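Long-range contacts in putative uncharacterized protein TTHB187 (PDB 3SK9), which cleaves single-stranded DNA through this metal-dependent HD nuclease domain of Cas3, the nuclease-helicase of CRISPR antiviral defence: residues D32-A37 with A209-A213; G77-F83 with W107-F113; R120-K125 with R170-E175; L200-L205 with E257-F262. One frame throughout, in Å; residues are numbered along the deposited sequence.

Contact 1 of 4, residues D32-A37 with A209-A213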
# COMPACT_ATOMS: atom_id res chain seq x y z
N ASP A 32 7.02 -3.80 -3.54
CA ASP A 32 6.68 -3.82 -4.98
C ASP A 32 5.51 -2.86 -5.25
O ASP A 32 5.49 -2.17 -6.28
CB ASP A 32 6.22 -5.22 -5.44
CG ASP A 32 7.38 -6.24 -5.46
OD1 ASP A 32 8.53 -5.79 -5.41
OD2 ASP A 32 7.08 -7.45 -5.54
N THR A 33 4.52 -2.90 -4.36
CA THR A 33 3.31 -2.06 -4.49
C THR A 33 3.72 -0.60 -4.40
O THR A 33 3.27 0.25 -5.17
CB THR A 33 2.26 -2.42 -3.37
OG1 THR A 33 1.88 -3.79 -3.54
CG2 THR A 33 0.99 -1.51 -3.49
N ALA A 34 4.54 -0.26 -3.43
CA ALA A 34 5.07 1.12 -3.32
C ALA A 34 5.86 1.53 -4.56
O ALA A 34 5.78 2.69 -4.99
CB ALA A 34 5.97 1.27 -2.07
N ALA A 35 6.62 0.61 -5.13
CA ALA A 35 7.45 0.90 -6.30
C ALA A 35 6.55 1.19 -7.51
O ALA A 35 6.82 2.12 -8.29
CB ALA A 35 8.45 -0.27 -6.60
N VAL A 36 5.48 0.40 -7.67
CA VAL A 36 4.53 0.67 -8.78
C VAL A 36 3.87 2.03 -8.55
O VAL A 36 3.71 2.83 -9.51
CB VAL A 36 3.44 -0.41 -8.88
CG1 VAL A 36 2.35 -0.03 -9.92
CG2 VAL A 36 4.07 -1.81 -9.23
N ALA A 37 3.45 2.31 -7.30
CA ALA A 37 2.81 3.60 -7.00
C ALA A 37 3.74 4.76 -7.37
O ALA A 37 3.31 5.73 -7.97
CB ALA A 37 2.44 3.68 -5.49
N ALA A 209 -2.12 -0.01 -7.97
CA ALA A 209 -0.73 -0.49 -7.73
C ALA A 209 -0.71 -1.89 -7.14
O ALA A 209 0.18 -2.70 -7.47
CB ALA A 209 0.04 0.51 -6.79
N ASP A 210 -1.64 -2.19 -6.25
CA ASP A 210 -1.70 -3.54 -5.64
C ASP A 210 -1.99 -4.58 -6.74
O ASP A 210 -1.38 -5.67 -6.76
CB ASP A 210 -2.79 -3.64 -4.56
CG ASP A 210 -2.88 -5.06 -3.95
OD1 ASP A 210 -1.98 -5.43 -3.18
OD2 ASP A 210 -3.84 -5.80 -4.27
N TRP A 211 -2.89 -4.23 -7.64
CA TRP A 211 -3.21 -5.11 -8.78
C TRP A 211 -1.96 -5.40 -9.63
O TRP A 211 -1.64 -6.58 -9.90
CB TRP A 211 -4.29 -4.48 -9.64
CG TRP A 211 -4.60 -5.28 -10.88
CD1 TRP A 211 -5.26 -6.48 -10.92
CD2 TRP A 211 -4.33 -4.91 -12.20
NE1 TRP A 211 -5.38 -6.89 -12.21
CE2 TRP A 211 -4.83 -5.94 -13.03
CE3 TRP A 211 -3.72 -3.78 -12.80
CZ2 TRP A 211 -4.74 -5.90 -14.41
CZ3 TRP A 211 -3.61 -3.74 -14.17
CH2 TRP A 211 -4.11 -4.80 -14.97
N VAL A 212 -1.26 -4.35 -10.05
CA VAL A 212 -0.04 -4.54 -10.89
C VAL A 212 0.94 -5.45 -10.12
O VAL A 212 1.41 -6.47 -10.64
CB VAL A 212 0.66 -3.21 -11.19
CG1 VAL A 212 2.00 -3.44 -11.93
CG2 VAL A 212 -0.21 -2.34 -12.04
N ALA A 213 1.23 -5.09 -8.87
CA ALA A 213 2.27 -5.80 -8.08
C ALA A 213 1.89 -7.23 -7.75
O ALA A 213 2.77 -8.09 -7.52
CB ALA A 213 2.59 -5.01 -6.80
O HOH W 1 4.54 -8.22 -5.26
O HOH W 2 -0.30 -4.04 -1.75
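V36 turns CG1 anti to its backbone N (chi1 173°) and V212 does likewise, and from these positions their branches cross obliquely between helices 26-43 and 196-213. V36 CG2 meets V212 CG1 at 3.8 Å, while V36 CG1 rests on both A209 CA and V212 CB. T33 splits its two branches: with chi1 at -61°, CG2 lies against D210 N and the methyl of A209, and OG1 against the methyl of A213, 3.6 Å from its CB. Small residues let the helices come this close, their axes 8.2 Å apart and their directions at 119°. A209 CB sits 3.6 Å from T33 O, in the cleft between T33 and A37, and A213 CB packs on D32 CB.

Polar groups are linked across the contact through two waters. Water 1 donates to D32 OD2 and to A213 O; the same carboxylate also pairs with R223 and accepts a bond from Y230. Water 2 donates to T33 OG1 at 2.8 Å and to D210 OD1 at 2.6 Å, and T33 OG1 is further bonded to H29 O. D210 is a metal ligand of the HD site together with H29, H74 and D75, and its OD1 also accepts from H29 NE2. An apolar alanine-valine face thus lies beside a polar one bridged by water, and the direct H29 bond together with water 2 is consistent with holding D210 near helix 26-43.

Contact 2 of 4, residues G77-F83 with W107-F113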
# COMPACT_ATOMS: atom_id res chain seq x y z
N GLY A 77 -2.81 -5.84 6.30
CA GLY A 77 -3.77 -6.73 6.97
C GLY A 77 -3.39 -8.23 6.94
O GLY A 77 -3.90 -9.00 7.75
N LYS A 78 -2.52 -8.62 6.00
CA LYS A 78 -2.06 -10.04 5.92
C LYS A 78 -1.10 -10.42 7.03
O LYS A 78 -0.80 -11.61 7.22
CB LYS A 78 -1.44 -10.34 4.56
CG LYS A 78 -2.48 -10.38 3.45
CD LYS A 78 -1.89 -10.93 2.17
CE LYS A 78 -2.84 -10.80 0.99
NZ LYS A 78 -2.08 -10.59 -0.27
N ALA A 79 -0.62 -9.42 7.75
CA ALA A 79 0.33 -9.63 8.84
C ALA A 79 -0.43 -10.00 10.12
O ALA A 79 -0.38 -9.29 11.12
CB ALA A 79 1.17 -8.39 9.07
N SER A 80 -1.07 -11.16 10.05
CA SER A 80 -1.90 -11.70 11.13
C SER A 80 -1.94 -13.23 10.96
O SER A 80 -1.89 -13.73 9.84
CB SER A 80 -3.30 -11.12 10.97
OG SER A 80 -4.22 -11.83 11.82
N PRO A 81 -2.07 -13.99 12.07
CA PRO A 81 -2.03 -15.46 11.92
C PRO A 81 -3.17 -15.97 11.03
O PRO A 81 -3.01 -16.98 10.37
CB PRO A 81 -2.24 -15.98 13.36
CG PRO A 81 -2.02 -14.85 14.28
CD PRO A 81 -2.09 -13.54 13.46
N VAL A 82 -4.30 -15.28 11.03
CA VAL A 82 -5.44 -15.62 10.20
C VAL A 82 -5.07 -15.83 8.70
O VAL A 82 -5.65 -16.67 8.02
CB VAL A 82 -6.50 -14.49 10.30
CG1 VAL A 82 -7.49 -14.59 9.20
CG2 VAL A 82 -7.18 -14.54 11.66
N PHE A 83 -4.12 -15.06 8.20
CA PHE A 83 -3.73 -15.16 6.78
C PHE A 83 -2.37 -15.86 6.52
O PHE A 83 -1.83 -15.78 5.43
CB PHE A 83 -3.71 -13.75 6.15
CG PHE A 83 -4.99 -13.00 6.34
CD1 PHE A 83 -5.11 -12.02 7.32
CD2 PHE A 83 -6.12 -13.33 5.58
CE1 PHE A 83 -6.30 -11.35 7.51
CE2 PHE A 83 -7.33 -12.68 5.77
CZ PHE A 83 -7.43 -11.69 6.74
N TRP A 107 -14.58 -15.67 8.98
CA TRP A 107 -13.75 -15.07 7.92
C TRP A 107 -14.06 -13.60 7.66
O TRP A 107 -15.21 -13.15 7.62
CB TRP A 107 -13.91 -15.83 6.60
CG TRP A 107 -13.22 -15.14 5.46
CD1 TRP A 107 -13.77 -14.25 4.58
CD2 TRP A 107 -11.83 -15.26 5.08
NE1 TRP A 107 -12.82 -13.82 3.69
CE2 TRP A 107 -11.63 -14.42 3.97
CE3 TRP A 107 -10.75 -16.00 5.57
CZ2 TRP A 107 -10.39 -14.29 3.34
CZ3 TRP A 107 -9.52 -15.87 4.95
CH2 TRP A 107 -9.35 -15.03 3.84
N VAL A 108 -13.00 -12.85 7.42
CA VAL A 108 -13.12 -11.44 7.17
C VAL A 108 -11.95 -11.14 6.22
O VAL A 108 -10.90 -11.78 6.33
CB VAL A 108 -13.04 -10.68 8.51
CG1 VAL A 108 -11.79 -11.04 9.20
CG2 VAL A 108 -13.15 -9.20 8.33
N ALA A 109 -12.17 -10.24 5.26
CA ALA A 109 -11.18 -9.99 4.20
C ALA A 109 -9.97 -9.34 4.83
O ALA A 109 -10.13 -8.63 5.83
CB ALA A 109 -11.77 -9.05 3.12
N HIS A 110 -8.77 -9.56 4.28
CA HIS A 110 -7.58 -8.95 4.90
C HIS A 110 -7.65 -7.43 4.92
O HIS A 110 -7.06 -6.80 5.79
CB HIS A 110 -6.26 -9.42 4.24
CG HIS A 110 -6.04 -8.88 2.86
ND1 HIS A 110 -6.48 -9.53 1.73
CD2 HIS A 110 -5.42 -7.76 2.43
CE1 HIS A 110 -6.15 -8.82 0.66
NE2 HIS A 110 -5.49 -7.75 1.06
N GLY A 111 -8.41 -6.82 4.00
CA GLY A 111 -8.50 -5.36 3.97
C GLY A 111 -9.16 -4.74 5.19
O GLY A 111 -8.86 -3.59 5.57
N VAL A 112 -10.01 -5.52 5.86
CA VAL A 112 -10.62 -5.09 7.12
C VAL A 112 -9.51 -4.96 8.16
O VAL A 112 -9.46 -3.97 8.93
CB VAL A 112 -11.68 -6.08 7.62
CG1 VAL A 112 -12.21 -5.69 8.99
CG2 VAL A 112 -12.84 -6.20 6.62
N PHE A 113 -8.63 -5.96 8.21
CA PHE A 113 -7.45 -5.84 9.11
C PHE A 113 -6.57 -4.69 8.70
O PHE A 113 -6.05 -3.96 9.57
CB PHE A 113 -6.64 -7.12 9.14
CG PHE A 113 -7.36 -8.27 9.84
CD1 PHE A 113 -7.13 -8.52 11.18
CD2 PHE A 113 -8.24 -9.06 9.15
CE1 PHE A 113 -7.77 -9.59 11.81
CE2 PHE A 113 -8.88 -10.13 9.78
CZ PHE A 113 -8.64 -10.39 11.10
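F83 and H110 make the central contact: H110 CB rides over one face of the phenyl ring, offset toward the rim and 3.7 Å from its centroid, as a CH-pi contact, and V82 CG1 covers the centre of the opposite face from within F83's own segment. The rim of the F83 ring is used as well. Its edge points at the face of F113, centroids 5.3 Å apart and planes at 87°, and at the face of W107 with planes at 81°, two offset edge-to-face pairs that make an aromatic cluster. V108 O also lies at this edge, 3.5 Å from F83 CZ, and finds no hydrogen-bonding partner in the model although the contact buries it.

H110 holds its imidazole between its own backbone N and carbonyl carbon (chi1 71°), which turns the ring to K78. There K78 CE sits over the centre of one imidazole face, 3.9 Å from the centroid. One residue before K78, G77 comes so close to the start of helix 110-124 that its CA makes a CH...O contact of 3.5 Å with H110 O.

Behind this shell stands D75: OD1 accepts from H110 NE2, and OD2 forms a salt bridge with K78 NZ. K78, three residues further on, and H110 thus form a second shell around this metal ligand, in the site whose consecutive H74 and D75 give the HD superfamily its name.

Contact 3 of 4, residues R120-K125 with R170-E175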
# COMPACT_ATOMS: atom_id res chain seq x y z
N ARG A 120 -4.73 2.75 13.84
CA ARG A 120 -3.78 2.91 14.96
C ARG A 120 -2.40 3.41 14.51
O ARG A 120 -1.84 4.33 15.08
CB ARG A 120 -3.63 1.55 15.63
CG ARG A 120 -2.94 1.55 16.98
CD ARG A 120 -3.52 0.45 17.87
NE ARG A 120 -4.94 0.64 18.15
CZ ARG A 120 -5.70 -0.23 18.83
NH1 ARG A 120 -5.17 -1.36 19.30
NH2 ARG A 120 -6.99 0.04 19.05
N LEU A 121 -1.84 2.75 13.50
CA LEU A 121 -0.46 2.92 13.13
C LEU A 121 -0.19 4.28 12.52
O LEU A 121 0.88 4.86 12.76
CB LEU A 121 -0.05 1.83 12.15
CG LEU A 121 0.53 0.58 12.81
CD1 LEU A 121 -0.27 0.08 14.00
CD2 LEU A 121 0.64 -0.50 11.72
N LEU A 122 -1.12 4.80 11.71
CA LEU A 122 -0.94 6.12 11.09
C LEU A 122 -1.05 7.24 12.16
O LEU A 122 -0.37 8.26 12.07
CB LEU A 122 -1.96 6.34 9.95
CG LEU A 122 -1.76 5.45 8.70
CD1 LEU A 122 -2.88 5.75 7.68
CD2 LEU A 122 -0.37 5.57 8.02
N LYS A 123 -1.87 7.03 13.18
CA LYS A 123 -1.90 8.00 14.24
C LYS A 123 -0.61 7.98 15.06
O LYS A 123 -0.16 9.04 15.49
CB LYS A 123 -3.11 7.79 15.14
CG LYS A 123 -4.44 7.98 14.44
CD LYS A 123 -5.63 7.66 15.33
CE LYS A 123 -6.87 7.43 14.40
NZ LYS A 123 -7.95 6.72 15.03
N GLU A 124 -0.03 6.80 15.29
CA GLU A 124 1.25 6.72 16.04
C GLU A 124 2.37 7.44 15.27
O GLU A 124 3.33 7.93 15.86
CB GLU A 124 1.68 5.26 16.26
CG GLU A 124 0.78 4.46 17.21
CD GLU A 124 1.09 2.95 17.14
OE1 GLU A 124 2.01 2.57 16.38
OE2 GLU A 124 0.40 2.17 17.82
N LYS A 125 2.27 7.43 13.94
CA LYS A 125 3.29 8.11 13.11
C LYS A 125 3.12 9.62 13.11
O LYS A 125 3.99 10.33 12.60
CB LYS A 125 3.22 7.63 11.66
CG LYS A 125 3.83 6.26 11.41
CD LYS A 125 5.34 6.19 11.67
CE LYS A 125 6.21 6.82 10.60
NZ LYS A 125 7.68 6.61 10.91
N ARG A 170 3.88 -5.79 12.86
CA ARG A 170 3.19 -4.93 11.90
C ARG A 170 3.73 -3.52 11.97
O ARG A 170 3.81 -2.85 10.95
CB ARG A 170 1.65 -5.01 12.02
CG ARG A 170 1.05 -4.83 13.37
CD ARG A 170 -0.48 -5.12 13.36
NE ARG A 170 -0.77 -6.54 13.14
CZ ARG A 170 -1.41 -7.33 14.00
NH1 ARG A 170 -1.87 -6.86 15.16
NH2 ARG A 170 -1.59 -8.60 13.69
N ARG A 171 4.15 -3.06 13.16
CA ARG A 171 4.74 -1.73 13.21
C ARG A 171 6.10 -1.73 12.54
O ARG A 171 6.48 -0.76 11.82
CB ARG A 171 4.81 -1.25 14.66
CG ARG A 171 3.36 -1.19 15.29
CD ARG A 171 3.25 -1.00 16.83
NE ARG A 171 1.91 -0.49 17.21
CZ ARG A 171 0.76 -1.17 17.06
NH1 ARG A 171 0.74 -2.41 16.54
NH2 ARG A 171 -0.39 -0.60 17.41
N TRP A 172 6.84 -2.83 12.73
CA TRP A 172 8.15 -3.02 12.06
C TRP A 172 8.02 -2.94 10.53
O TRP A 172 8.79 -2.23 9.86
CB TRP A 172 8.75 -4.37 12.47
CG TRP A 172 10.21 -4.58 12.04
CD1 TRP A 172 11.35 -4.41 12.81
CD2 TRP A 172 10.67 -5.07 10.77
NE1 TRP A 172 12.47 -4.71 12.07
CE2 TRP A 172 12.09 -5.11 10.82
CE3 TRP A 172 10.01 -5.43 9.59
CZ2 TRP A 172 12.86 -5.53 9.73
CZ3 TRP A 172 10.77 -5.85 8.51
CH2 TRP A 172 12.18 -5.87 8.58
N LEU A 173 7.00 -3.59 9.99
CA LEU A 173 6.82 -3.58 8.54
C LEU A 173 6.50 -2.17 8.00
O LEU A 173 7.04 -1.73 6.98
CB LEU A 173 5.68 -4.53 8.16
CG LEU A 173 6.03 -6.01 8.19
CD1 LEU A 173 4.81 -6.82 8.14
CD2 LEU A 173 7.00 -6.40 7.02
N LEU A 174 5.58 -1.48 8.65
CA LEU A 174 5.31 -0.09 8.25
C LEU A 174 6.57 0.80 8.29
O LEU A 174 6.84 1.58 7.40
CB LEU A 174 4.24 0.51 9.16
CG LEU A 174 3.94 1.99 8.79
CD1 LEU A 174 2.50 2.28 9.13
CD2 LEU A 174 4.91 2.97 9.51
N GLU A 175 7.36 0.68 9.36
CA GLU A 175 8.57 1.47 9.46
C GLU A 175 9.54 1.10 8.33
O GLU A 175 10.18 1.96 7.74
CB GLU A 175 9.18 1.26 10.86
CG GLU A 175 10.18 2.25 11.27
CD GLU A 175 9.65 3.67 11.33
OE1 GLU A 175 8.47 3.89 11.71
OE2 GLU A 175 10.46 4.56 10.97
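R171 and E124 form one of two salt bridges here: R171 reaches E124 side-on, with NE and NH2 both directed at the single oxygen OE2. The NH2 bond is 2.9 Å long with an angle of 148° at the hydrogen, the NE bond 3.1 Å. NE also makes a weak bond to OE1. OE2 lies close to the guanidinium plane, but the carboxylate is turned 44° against that plane, so this is not a flat two-oxygen fork. An extended chain from CG to NE carries the R171 head to E124, and its remaining nitrogen, NH1, bonds to K167 O one turn earlier in the same helix. The second bridge joins K125 NZ to E175 OE1 at 2.9 Å; the oxygen is approached on its syn side.

The helices that meet here, 110-124 and 165-181, belong to the mainly helical HD domain. Their axes stay 11.1 Å apart at an angle of 57°, a gap filled by long side chains rather than by backbone contact.

Apolar contacts lie alongside the bridges. L121 CD1 lies over the centre of one guanidinium face of R171, 3.5 Å from CZ, while R120 CD comes to the edge of the same group at NH2. L121 CB touches L174 CD1 at 4.0 Å. K125, bent at chi2 and chi3, folds its aliphatic part along L174, and CD rests 3.9 Å from L174 CD2 as the two chains run past each other in opposite directions. L76 and L73 extend this apolar layer, touching L121 and L174 respectively.

Contact 4 of 4, residues L200-L205 with E257-F262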
# COMPACT_ATOMS: atom_id res chain seq x y z
N LEU A 200 -9.40 9.90 -1.73
CA LEU A 200 -9.89 9.09 -2.86
C LEU A 200 -8.74 8.90 -3.89
O LEU A 200 -8.67 7.86 -4.57
CB LEU A 200 -11.10 9.79 -3.51
CG LEU A 200 -12.36 9.74 -2.57
CD1 LEU A 200 -13.47 10.76 -3.03
CD2 LEU A 200 -12.89 8.27 -2.48
N ARG A 201 -7.90 9.92 -4.06
CA ARG A 201 -6.75 9.76 -4.97
C ARG A 201 -5.87 8.60 -4.48
O ARG A 201 -5.38 7.81 -5.29
CB ARG A 201 -5.95 11.08 -5.10
CG ARG A 201 -6.44 11.95 -6.24
CD ARG A 201 -5.55 13.21 -6.43
NE ARG A 201 -5.84 14.30 -5.50
CZ ARG A 201 -6.89 15.11 -5.62
NH1 ARG A 201 -7.75 14.93 -6.62
NH2 ARG A 201 -7.07 16.12 -4.80
N VAL A 202 -5.62 8.52 -3.17
CA VAL A 202 -4.81 7.41 -2.64
C VAL A 202 -5.52 6.07 -2.79
O VAL A 202 -4.89 5.02 -3.08
CB VAL A 202 -4.45 7.68 -1.16
CG1 VAL A 202 -3.92 6.39 -0.46
CG2 VAL A 202 -3.43 8.86 -1.07
N MET A 203 -6.84 6.07 -2.54
CA MET A 203 -7.64 4.86 -2.72
C MET A 203 -7.47 4.25 -4.10
O MET A 203 -7.18 3.06 -4.22
CB MET A 203 -9.12 5.21 -2.49
CG MET A 203 -10.06 4.00 -2.49
SD MET A 203 -10.52 3.43 -4.14
CE MET A 203 -11.41 4.87 -4.74
N ALA A 204 -7.70 5.07 -5.14
CA ALA A 204 -7.64 4.57 -6.53
C ALA A 204 -6.20 4.14 -6.85
O ALA A 204 -5.97 3.13 -7.55
CB ALA A 204 -8.11 5.69 -7.49
N LEU A 205 -5.22 4.90 -6.36
CA LEU A 205 -3.82 4.57 -6.67
C LEU A 205 -3.48 3.22 -6.05
O LEU A 205 -2.82 2.40 -6.69
CB LEU A 205 -2.88 5.65 -6.12
CG LEU A 205 -1.37 5.42 -6.36
CD1 LEU A 205 -1.05 5.41 -7.83
CD2 LEU A 205 -0.56 6.55 -5.60
N GLU A 257 -10.02 9.06 -12.64
CA GLU A 257 -10.61 8.96 -11.29
C GLU A 257 -10.03 10.07 -10.43
O GLU A 257 -8.80 10.13 -10.27
CB GLU A 257 -10.25 7.58 -10.64
CG GLU A 257 -10.83 6.35 -11.39
CD GLU A 257 -10.63 5.02 -10.64
OE1 GLU A 257 -9.85 4.17 -11.15
OE2 GLU A 257 -11.25 4.81 -9.57
N PHE A 258 -10.85 10.97 -9.90
CA PHE A 258 -10.35 11.95 -8.91
C PHE A 258 -9.11 12.69 -9.38
O PHE A 258 -8.19 13.00 -8.59
CB PHE A 258 -10.07 11.26 -7.58
CG PHE A 258 -11.12 10.23 -7.23
CD1 PHE A 258 -12.42 10.64 -6.91
CD2 PHE A 258 -10.82 8.86 -7.25
CE1 PHE A 258 -13.40 9.69 -6.60
CE2 PHE A 258 -11.79 7.90 -6.97
CZ PHE A 258 -13.07 8.31 -6.64
N GLY A 259 -9.12 13.09 -10.64
CA GLY A 259 -8.02 13.89 -11.16
C GLY A 259 -6.72 13.16 -11.46
O GLY A 259 -5.68 13.83 -11.65
N GLU A 260 -6.75 11.83 -11.52
CA GLU A 260 -5.57 11.04 -11.95
C GLU A 260 -6.04 10.01 -12.97
O GLU A 260 -7.26 9.81 -13.18
CB GLU A 260 -4.87 10.35 -10.75
CG GLU A 260 -5.75 9.33 -10.00
CD GLU A 260 -5.24 8.97 -8.59
OE1 GLU A 260 -4.18 9.47 -8.16
OE2 GLU A 260 -5.87 8.14 -7.88
N LEU A 261 -5.08 9.40 -13.65
CA LEU A 261 -5.38 8.56 -14.81
C LEU A 261 -4.74 7.19 -14.68
O LEU A 261 -3.60 7.06 -14.20
CB LEU A 261 -4.80 9.22 -16.10
CG LEU A 261 -5.35 10.61 -16.41
CD1 LEU A 261 -4.51 11.37 -17.51
CD2 LEU A 261 -6.83 10.53 -16.82
N PHE A 262 -5.45 6.18 -15.19
CA PHE A 262 -4.91 4.82 -15.26
C PHE A 262 -5.30 4.22 -16.61
O PHE A 262 -6.32 4.60 -17.16
CB PHE A 262 -5.55 3.95 -14.14
CG PHE A 262 -5.32 4.50 -12.74
CD1 PHE A 262 -4.09 4.39 -12.13
CD2 PHE A 262 -6.34 5.15 -12.06
CE1 PHE A 262 -3.87 4.91 -10.86
CE2 PHE A 262 -6.11 5.67 -10.78
CZ PHE A 262 -4.88 5.55 -10.21
O HOH W 3 -8.12 2.52 -9.80
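Helix residues R201 and A204 face a type I' turn, E257 to E260, which reverses the chain between the strands 253-257 and 260-264; R201 and F258 bring their CA atoms to 5.8 Å. F258, at a corner of the turn, turns one ring face to L200, whose CB stands over the centre of that face, 3.6 Å from the centroid and only 6° off the ring normal. L200 CD1 adds a touch at CE1, M203 CE approaches CE2, and A204 CB lies at the ring's edge.

R201 bends at chi3 (-80°) to bring NH1 to the turn, where it donates to F258 O at 2.8 Å; the oxygen lies in the guanidinium plane, but the donor stands 41° above the carbonyl plane. R201 NE is held from elsewhere by a salt bridge to D55. E260 extends its carboxylate to the helix backbone, placing OE2 2.7 Å from R201 O, close enough that the acid is probably protonated; OE1 bonds to Y52 OH. Beyond it, F262 CE2 packs on A204 CB at 3.9 Å. Water 3 donates to A204 O and to E257 OE1, which also pairs with R255.

The arrangement is that of a two-stranded antiparallel beta hairpin, docked by its turn and the strand residues beside it onto helix 196-213, the helix that further along supplies the metal ligand D210.

Overall arrangement
From the N terminus, helix 26-43 opens contact 1, whose long loop closes only at the end of helix 196-213. Inside that loop lie contacts 2 and 3, one after the other: contact 2 ties the segment after the metal ligands H74 and D75 to the start of helix 110-124, and contact 3 ties the far end of that helix to helix 165-181. These two touch where A79 O meets R170 NH2. Contact 4 begins on helix 196-213 before contact 1 closes, so the two cross; they meet at A37 and L205. Contact 4 brings the C-terminal hairpin to helix 196-213, and lies across the chain's centre from contact 3.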